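Local coordinates for acetylxylan esterase / glucomannan deacetylase (Cellvibrio japonicus, PDB 2WAA), which catalyses the deacetylation of acetylated xylan and glucomannan in the breakdown of plant cell wall polysaccharides, at residues A[256-260]-A[294-300]; A[302-306]-A[328-332]; A[13-17]-A[31-35]. The contacts are given in a common frame with arbitrary orientation. Where two conformers were deposited one is given. Numbering follows the deposited sequence.

Overall arrangement
From the N terminus the chain first builds the all-beta N-terminal region of this family 2 carbohydrate esterase, where contact 3 closes a loop of 13 residues between strands 10-14 and 34-36, which both pair with strand 112-119. Contacts 1 and 2 follow later in the SGNH-hydrolase region. Contact 1 closes a loop of 33 residues, joining helix 245-262 to the end of helix 278-295 and the entry into strand 300-302; contact 2 closes a loop of 21 residues, joining the exit of that strand to helix 319-337. The three loops lie in series, none enclosing another. Contacts 1 and 2 have centres about 19 Å apart; contact 3 is centred about 37 and 38 Å from them.

Contact 1 of 3, residues A[256-260]-A[294-300]; sequences VRTLL and QLHSNRV
Within the three-layer alpha/beta/alpha fold of the SGNH hydrolases, helix 245-262 packs against the turn that leads from helix 278-295 into strand 300-302, the edge of the parallel sheet. Segment 256-260 is fully helical, with L260 N bonded to V256 O at 2.8 Å. In 294-300 the helix ends at L295; H296 takes positive phi (51/52), S297 is extended, and a type I turn runs from S297 to V300. The closest CA pairs are R257-L295 (7.5 Å) and L260-R299 (8.0 Å). V256 (t) points across, its CG1 lying 3.5 Å from L295 CD1 and 3.9 Å from V300 CG2, while I268 of strand 267-270 also touches V256. R257, an extended m, t, t side chain, lays CG 3.7 Å from L295 CD2 and reaches the end of the opposing helix, where a water accepts from R257 NE (2.8 Å) and donates to L295 O (2.8 Å). L260 (m, t) packs between L295 (m, t), S297, V300 and R299: CD1 is 4.3 Å from L295 CD2, and CD2 is 3.9 Å from both S297 OG and V300 CG2. The same methyl covers one face of the R299 guanidinium, CD2 to CZ 3.5 Å. S297 OG accepts from R299 N at 3.0 Å, forming an ST turn within the type I beta turn. R299 (chi1 m; chi2 -149° and chi3 -93°, between wells) binds carbonyls at the end of helix 245-262 and beyond: its NH1 bonds to H263 O and A266 O, and its NH2 donates almost linearly (173°) to L260 O at 2.9 Å.

Contact 2 of 3, residues A[302-306]-A[328-332]; sequences YASSS and ELTPQ
Q332 lies alongside the backbone of A303 and S304, its carboxamide facing the peptide edge of S304. Q332 OE1 accepts from S304 N at 2.9 Å and Q332 NE2 donates to S304 O at 2.9 Å, so one side chain satisfies both polar backbone atoms of S304, much as a neighbouring strand would. Rotamer m, t with chi3 of 73° sets the amide plane, and NE2 also bonds back to E328 O at 3.1 Å, one helical turn earlier. Segment 302-306 is extended throughout, while 328-332 is helical with a kink where P331 lacks an amide hydrogen. The nearest CA pairs are A303-Q332 (6.4 Å) and S305-E328 (6.7 Å), so the two chains run in opposite directions. E328 (m, t, chi3 -10°) makes a second, different pair of bonds, accepting at both carboxylate oxygens: OE1 from S306 N at 3.0 Å and OE2 from S306 OG (m) in a very short bond of 2.4 Å. Beside the Q332 bonds, A303 CB meets L329 CD1 at 3.9 Å. Side chains of helix 319-337 thus bond to the extended chain that follows strand 300-302 of the SGNH-hydrolase fold; the loop so closed carries D314 and H316, probable charge-relay residues. Around it, A303 continues backbone bonding to L270 of strand 267-270, Y302 packs on helix 278-295, and L329 touches both A303 and, on helix 167-174, Y167 and T171.

Contact 3 of 3, residues A[13-17]-A[31-35]; sequences IAASD and DASLT
A32 adopts a left-handed backbone conformation (69/13), and A32 O accepts from S16 N at 2.9 Å. This single hydrogen bond joins two turns at strand ends in the beta-sheet N-terminal region of the CE2 esterase, away from the catalytic site. Strand 10-14 stops at A14; A15 is helical (-60/-37) and S16 (-89/84) bends the chain as in an inverse gamma turn, closed by a weak D17 N to A15 O bond (3.2 Å). D31 (p) forms an Asx turn before strand 34-36: its OD1 accepts from S33 N at 2.9 Å and from S33 OG (p) at 2.6 Å. The nearest CA pairs, A15-S33 (5.0 Å) and S16-A32 (5.3 Å), lie where the turns meet. Apolar contacts complete the junction: A14 CB lies 3.5 Å from A32 CB, and A15 CB 3.9 Å from CG of L34 (m, t). Strands 10-14 and 34-36 pair with successive parts of strand 112-119 (I13 with L117, A15 with K115, then L34 with L114), and L34 packs on I28 of strand 27-28.

Contact 1 of 3, residues A[256-260]-A[294-300]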
loop_
_atom_site.group_PDB
_atom_site.type_symbol
_atom_site.label_atom_id
_atom_site.label_comp_id
_atom_site.label_asym_id
_atom_site.label_seq_id
_atom_site.Cartn_x
_atom_site.Cartn_y
_atom_site.Cartn_z
ATOM N N VAL A 256 -11.615 12.697 -9.041
ATOM C CA VAL A 256 -12.542 12.124 -8.080
ATOM C C VAL A 256 -13.784 11.690 -8.857
ATOM O O VAL A 256 -14.364 10.667 -8.544
ATOM C CB VAL A 256 -12.895 13.107 -6.968
ATOM C CG1 VAL A 256 -14.053 12.583 -6.108
ATOM C CG2 VAL A 256 -11.627 13.388 -6.099
ATOM N N ARG A 257 -14.133 12.420 -9.919
ATOM C CA ARG A 257 -15.189 11.919 -10.804
ATOM C C ARG A 257 -14.884 10.529 -11.385
ATOM O O ARG A 257 -15.771 9.674 -11.459
ATOM C CB ARG A 257 -15.502 12.928 -11.909
ATOM C CG ARG A 257 -16.349 14.043 -11.411
ATOM C CD ARG A 257 -16.768 15.015 -12.526
ATOM N NE ARG A 257 -17.539 16.072 -11.872
ATOM C CZ ARG A 257 -17.446 17.367 -12.150
ATOM N NH1 ARG A 257 -16.613 17.796 -13.103
ATOM N NH2 ARG A 257 -18.187 18.234 -11.452
ATOM N N THR A 258 -13.637 10.283 -11.800
ATOM C CA THR A 258 -13.232 8.954 -12.214
ATOM C C THR A 258 -13.404 7.920 -11.092
ATOM O O THR A 258 -13.925 6.809 -11.307
ATOM C CB THR A 258 -11.737 8.975 -12.665
ATOM O OG1 THR A 258 -11.603 9.821 -13.828
ATOM C CG2 THR A 258 -11.216 7.534 -12.990
ATOM N N LEU A 259 -12.973 8.277 -9.883
ATOM C CA LEU A 259 -13.118 7.361 -8.778
ATOM C C LEU A 259 -14.594 7.030 -8.539
ATOM O O LEU A 259 -14.958 5.875 -8.259
ATOM C CB LEU A 259 -12.555 7.960 -7.490
ATOM C CG LEU A 259 -11.052 8.184 -7.525
ATOM C CD1 LEU A 259 -10.671 8.821 -6.196
ATOM C CD2 LEU A 259 -10.281 6.843 -7.728
ATOM N N LEU A 260 -15.423 8.062 -8.559
ATOM C CA LEU A 260 -16.837 7.898 -8.209
ATOM C C LEU A 260 -17.503 6.945 -9.219
ATOM O O LEU A 260 -18.366 6.135 -8.869
ATOM C CB LEU A 260 -17.544 9.264 -8.256
ATOM C CG LEU A 260 -17.291 10.233 -7.053
ATOM C CD1 LEU A 260 -17.757 11.683 -7.403
ATOM C CD2 LEU A 260 -17.949 9.745 -5.815
ATOM N N GLN A 294 -17.370 21.750 -6.099
ATOM C CA GLN A 294 -17.607 21.457 -7.521
ATOM C C GLN A 294 -18.158 20.061 -7.781
ATOM O O GLN A 294 -18.979 19.885 -8.682
ATOM C CB GLN A 294 -16.346 21.623 -8.348
ATOM C CG GLN A 294 -15.775 23.024 -8.260
ATOM C CD GLN A 294 -14.752 23.294 -9.317
ATOM O OE1 GLN A 294 -14.318 22.376 -10.036
ATOM N NE2 GLN A 294 -14.343 24.557 -9.424
ATOM N N LEU A 295 -17.712 19.080 -7.001
ATOM C CA LEU A 295 -18.201 17.709 -7.153
ATOM C C LEU A 295 -19.696 17.554 -6.848
ATOM O O LEU A 295 -20.397 16.811 -7.536
ATOM C CB LEU A 295 -17.433 16.743 -6.249
ATOM C CG LEU A 295 -16.024 16.426 -6.755
ATOM C CD1 LEU A 295 -15.205 15.810 -5.629
ATOM C CD2 LEU A 295 -16.001 15.544 -8.047
ATOM N N HIS A 296 -20.156 18.252 -5.811
ATOM C CA HIS A 296 -21.532 18.202 -5.336
ATOM C C HIS A 296 -21.967 16.766 -5.124
ATOM O O HIS A 296 -23.019 16.326 -5.623
ATOM C CB HIS A 296 -22.511 18.899 -6.300
ATOM C CG HIS A 296 -23.844 19.186 -5.676
ATOM N ND1 HIS A 296 -24.074 20.302 -4.897
ATOM C CD2 HIS A 296 -25.005 18.486 -5.681
ATOM C CE1 HIS A 296 -25.323 20.282 -4.456
ATOM N NE2 HIS A 296 -25.913 19.197 -4.926
ATOM N N SER A 297 -21.159 16.025 -4.377
ATOM C CA SER A 297 -21.399 14.597 -4.227
ATOM C C SER A 297 -21.671 14.284 -2.777
ATOM O O SER A 297 -20.938 14.734 -1.916
ATOM C CB SER A 297 -20.157 13.823 -4.659
ATOM O OG SER A 297 -20.324 12.443 -4.390
ATOM N N ASN A 298 -22.700 13.503 -2.498
ATOM C CA ASN A 298 -22.942 13.080 -1.139
ATOM C C ASN A 298 -22.110 11.835 -0.779
ATOM O O ASN A 298 -22.366 11.190 0.242
ATOM C CB ASN A 298 -24.429 12.754 -0.945
ATOM C CG ASN A 298 -24.954 11.683 -1.927
ATOM O OD1 ASN A 298 -24.205 11.043 -2.695
ATOM N ND2 ASN A 298 -26.277 11.483 -1.898
ATOM N N ARG A 299 -21.169 11.486 -1.656
ATOM C CA ARG A 299 -20.221 10.411 -1.378
ATOM C C ARG A 299 -18.793 10.903 -1.127
ATOM O O ARG A 299 -17.876 10.078 -0.989
ATOM C CB ARG A 299 -20.138 9.477 -2.585
ATOM C CG ARG A 299 -21.397 8.745 -2.847
ATOM C CD ARG A 299 -21.001 7.424 -3.454
ATOM N NE ARG A 299 -21.014 7.555 -4.875
ATOM C CZ ARG A 299 -20.160 6.995 -5.706
ATOM N NH1 ARG A 299 -19.124 6.272 -5.273
ATOM N NH2 ARG A 299 -20.357 7.186 -6.998
ATOM N N VAL A 300 -18.583 12.213 -1.122
ATOM C CA VAL A 300 -17.216 12.730 -0.973
ATOM C C VAL A 300 -17.062 13.611 0.244
ATOM O O VAL A 300 -17.819 14.593 0.408
ATOM C CB VAL A 300 -16.763 13.573 -2.214
ATOM C CG1 VAL A 300 -15.255 14.013 -2.052
ATOM C CG2 VAL A 300 -16.896 12.726 -3.460
HETATM O O HOH W 1 -19.555 15.616 -9.980
#

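Contact 2 of 3, residues A[302-306]-A[328-332]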
loop_
_atom_site.group_PDB
_atom_site.type_symbol
_atom_site.label_atom_id
_atom_site.label_comp_id
_atom_site.label_asym_id
_atom_site.label_seq_id
_atom_site.Cartn_x
_atom_site.Cartn_y
_atom_site.Cartn_z
ATOM N N TYR A 302 -14.319 15.050 3.750
ATOM C CA TYR A 302 -13.027 15.586 4.141
ATOM C C TYR A 302 -12.656 15.071 5.532
ATOM O O TYR A 302 -13.524 14.985 6.398
ATOM C CB TYR A 302 -13.116 17.123 4.203
ATOM C CG TYR A 302 -11.827 17.765 4.750
ATOM C CD1 TYR A 302 -10.641 17.655 4.048
ATOM C CD2 TYR A 302 -11.806 18.445 5.967
ATOM C CE1 TYR A 302 -9.475 18.191 4.522
ATOM C CE2 TYR A 302 -10.603 18.990 6.458
ATOM C CZ TYR A 302 -9.460 18.854 5.709
ATOM O OH TYR A 302 -8.234 19.365 6.110
ATOM N N ALA A 303 -11.383 14.760 5.771
ATOM C CA ALA A 303 -10.896 14.486 7.114
ATOM C C ALA A 303 -9.730 15.434 7.410
ATOM O O ALA A 303 -8.848 15.578 6.572
ATOM C CB ALA A 303 -10.413 13.041 7.234
ATOM N N SER A 304 -9.726 16.065 8.572
ATOM C CA SER A 304 -8.644 16.987 8.881
ATOM C C SER A 304 -7.471 16.222 9.481
ATOM O O SER A 304 -7.611 15.131 10.051
ATOM C CB SER A 304 -9.122 18.076 9.877
ATOM O OG SER A 304 -9.648 17.494 11.062
ATOM N N SER A 305 -6.303 16.830 9.445
ATOM C CA SER A 305 -5.200 16.147 10.096
ATOM C C SER A 305 -4.167 17.113 10.582
ATOM O O SER A 305 -4.191 18.292 10.197
ATOM C CB SER A 305 -4.551 15.259 9.099
ATOM O OG SER A 305 -4.213 16.070 8.014
ATOM N N SER A 306 -3.278 16.597 11.420
ATOM C CA SER A 306 -2.221 17.389 11.983
ATOM C C SER A 306 -1.046 17.306 11.045
ATOM O O SER A 306 -0.849 16.300 10.384
ATOM C CB SER A 306 -1.767 16.802 13.338
ATOM O OG SER A 306 -2.773 17.039 14.305
ATOM N N GLU A 328 -5.722 9.839 14.646
ATOM C CA GLU A 328 -6.471 11.042 14.322
ATOM C C GLU A 328 -7.483 10.802 13.230
ATOM O O GLU A 328 -8.563 11.384 13.234
ATOM C CB GLU A 328 -5.533 12.159 13.855
ATOM C CG GLU A 328 -4.873 12.935 14.937
ATOM C CD GLU A 328 -4.270 14.213 14.389
ATOM O OE1 GLU A 328 -4.207 14.384 13.148
ATOM O OE2 GLU A 328 -3.875 15.063 15.193
ATOM N N LEU A 329 -7.108 9.950 12.276
ATOM C CA LEU A 329 -7.909 9.723 11.080
ATOM C C LEU A 329 -9.050 8.740 11.398
ATOM O O LEU A 329 -10.171 8.932 10.960
ATOM C CB LEU A 329 -7.010 9.132 9.989
ATOM C CG LEU A 329 -7.661 8.578 8.733
ATOM C CD1 LEU A 329 -8.457 9.729 8.052
ATOM C CD2 LEU A 329 -6.606 8.042 7.787
ATOM N N THR A 330 -8.727 7.678 12.142
ATOM C CA THR A 330 -9.637 6.536 12.343
ATOM C C THR A 330 -10.999 6.995 12.877
ATOM O O THR A 330 -12.023 6.658 12.286
ATOM C CB THR A 330 -8.971 5.428 13.218
ATOM O OG1 THR A 330 -7.841 4.875 12.487
ATOM C CG2 THR A 330 -9.990 4.301 13.512
ATOM N N PRO A 331 -11.019 7.836 13.934
ATOM C CA PRO A 331 -12.328 8.295 14.457
ATOM C C PRO A 331 -13.199 9.061 13.452
ATOM O O PRO A 331 -14.426 8.921 13.467
ATOM C CB PRO A 331 -11.950 9.232 15.630
ATOM C CG PRO A 331 -10.541 8.902 15.987
ATOM C CD PRO A 331 -9.882 8.325 14.731
ATOM N N GLN A 332 -12.563 9.856 12.588
ATOM C CA GLN A 332 -13.273 10.581 11.574
ATOM C C GLN A 332 -13.844 9.614 10.531
ATOM O O GLN A 332 -14.995 9.782 10.110
ATOM C CB GLN A 332 -12.362 11.606 10.908
ATOM C CG GLN A 332 -11.836 12.676 11.882
ATOM C CD GLN A 332 -10.930 13.680 11.149
ATOM O OE1 GLN A 332 -11.411 14.528 10.380
ATOM N NE2 GLN A 332 -9.620 13.575 11.374
#

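Contact 3 of 3, residues A[13-17]-A[31-35]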
loop_
_atom_site.group_PDB
_atom_site.type_symbol
_atom_site.label_atom_id
_atom_site.label_comp_id
_atom_site.label_asym_id
_atom_site.label_seq_id
_atom_site.Cartn_x
_atom_site.Cartn_y
_atom_site.Cartn_z
ATOM N N ILE A 13 2.541 -25.507 -4.773
ATOM C CA ILE A 13 1.495 -24.813 -5.514
ATOM C C ILE A 13 2.049 -23.517 -6.087
ATOM O O ILE A 13 3.066 -22.963 -5.592
ATOM C CB ILE A 13 0.277 -24.473 -4.616
ATOM C CG1 ILE A 13 0.723 -23.544 -3.470
ATOM C CG2 ILE A 13 -0.358 -25.764 -4.093
ATOM C CD1 ILE A 13 -0.466 -23.140 -2.538
ATOM N N ALA A 14 1.412 -23.067 -7.171
ATOM C CA ALA A 14 1.764 -21.756 -7.749
ATOM C C ALA A 14 1.312 -20.610 -6.834
ATOM O O ALA A 14 0.401 -20.762 -6.009
ATOM C CB ALA A 14 1.121 -21.591 -9.146
ATOM N N ALA A 15 1.948 -19.450 -6.988
ATOM C CA ALA A 15 1.585 -18.295 -6.203
ATOM C C ALA A 15 0.105 -17.889 -6.443
ATOM O O ALA A 15 -0.581 -17.405 -5.508
ATOM C CB ALA A 15 2.533 -17.132 -6.560
ATOM N N SER A 16 -0.315 -18.046 -7.694
ATOM C CA SER A 16 -1.700 -17.920 -8.050
ATOM C C SER A 16 -2.246 -19.330 -7.876
ATOM O O SER A 16 -2.234 -20.149 -8.779
ATOM C CB SER A 16 -1.836 -17.427 -9.497
ATOM O OG SER A 16 -3.133 -16.920 -9.748
ATOM N N ASP A 17 -2.610 -19.641 -6.656
ATOM C CA ASP A 17 -3.403 -20.811 -6.371
ATOM C C ASP A 17 -4.430 -20.383 -5.312
ATOM O O ASP A 17 -4.162 -19.475 -4.515
ATOM C CB ASP A 17 -2.437 -21.870 -5.799
ATOM C CG ASP A 17 -3.133 -23.118 -5.358
ATOM O OD1 ASP A 17 -3.044 -24.119 -6.106
ATOM O OD2 ASP A 17 -3.792 -23.096 -4.296
ATOM N N ASP A 31 2.972 -18.153 -16.134
ATOM C CA ASP A 31 3.447 -19.360 -15.389
ATOM C C ASP A 31 2.806 -19.467 -14.006
ATOM O O ASP A 31 3.246 -20.255 -13.173
ATOM C CB ASP A 31 4.936 -19.329 -15.256
ATOM C CG ASP A 31 5.409 -18.177 -14.372
ATOM O OD1 ASP A 31 4.568 -17.315 -13.984
ATOM O OD2 ASP A 31 6.601 -18.139 -14.077
ATOM N N ALA A 32 1.760 -18.673 -13.790
ATOM C CA ALA A 32 0.984 -18.653 -12.509
ATOM C C ALA A 32 1.745 -18.076 -11.314
ATOM O O ALA A 32 1.299 -18.221 -10.150
ATOM C CB ALA A 32 0.396 -20.071 -12.166
ATOM N N SER A 33 2.878 -17.409 -11.575
ATOM C CA SER A 33 3.523 -16.599 -10.528
ATOM C C SER A 33 2.747 -15.283 -10.376
ATOM O O SER A 33 1.955 -14.911 -11.275
ATOM C CB SER A 33 5.002 -16.356 -10.858
ATOM O OG SER A 33 5.107 -15.597 -12.061
ATOM N N LEU A 34 2.968 -14.581 -9.257
ATOM C CA LEU A 34 2.416 -13.234 -9.037
ATOM C C LEU A 34 3.552 -12.256 -8.932
ATOM O O LEU A 34 4.576 -12.514 -8.291
ATOM C CB LEU A 34 1.630 -13.173 -7.716
ATOM C CG LEU A 34 0.428 -14.098 -7.661
ATOM C CD1 LEU A 34 -0.148 -13.885 -6.206
ATOM C CD2 LEU A 34 -0.527 -13.700 -8.769
ATOM N N THR A 35 3.338 -11.095 -9.545
ATOM C CA THR A 35 4.305 -10.007 -9.450
ATOM C C THR A 35 3.597 -8.780 -8.881
ATOM O O THR A 35 2.434 -8.522 -9.215
ATOM C CB THR A 35 4.932 -9.708 -10.842
ATOM O OG1 THR A 35 5.574 -10.896 -11.327
ATOM C CG2 THR A 35 6.005 -8.644 -10.712
#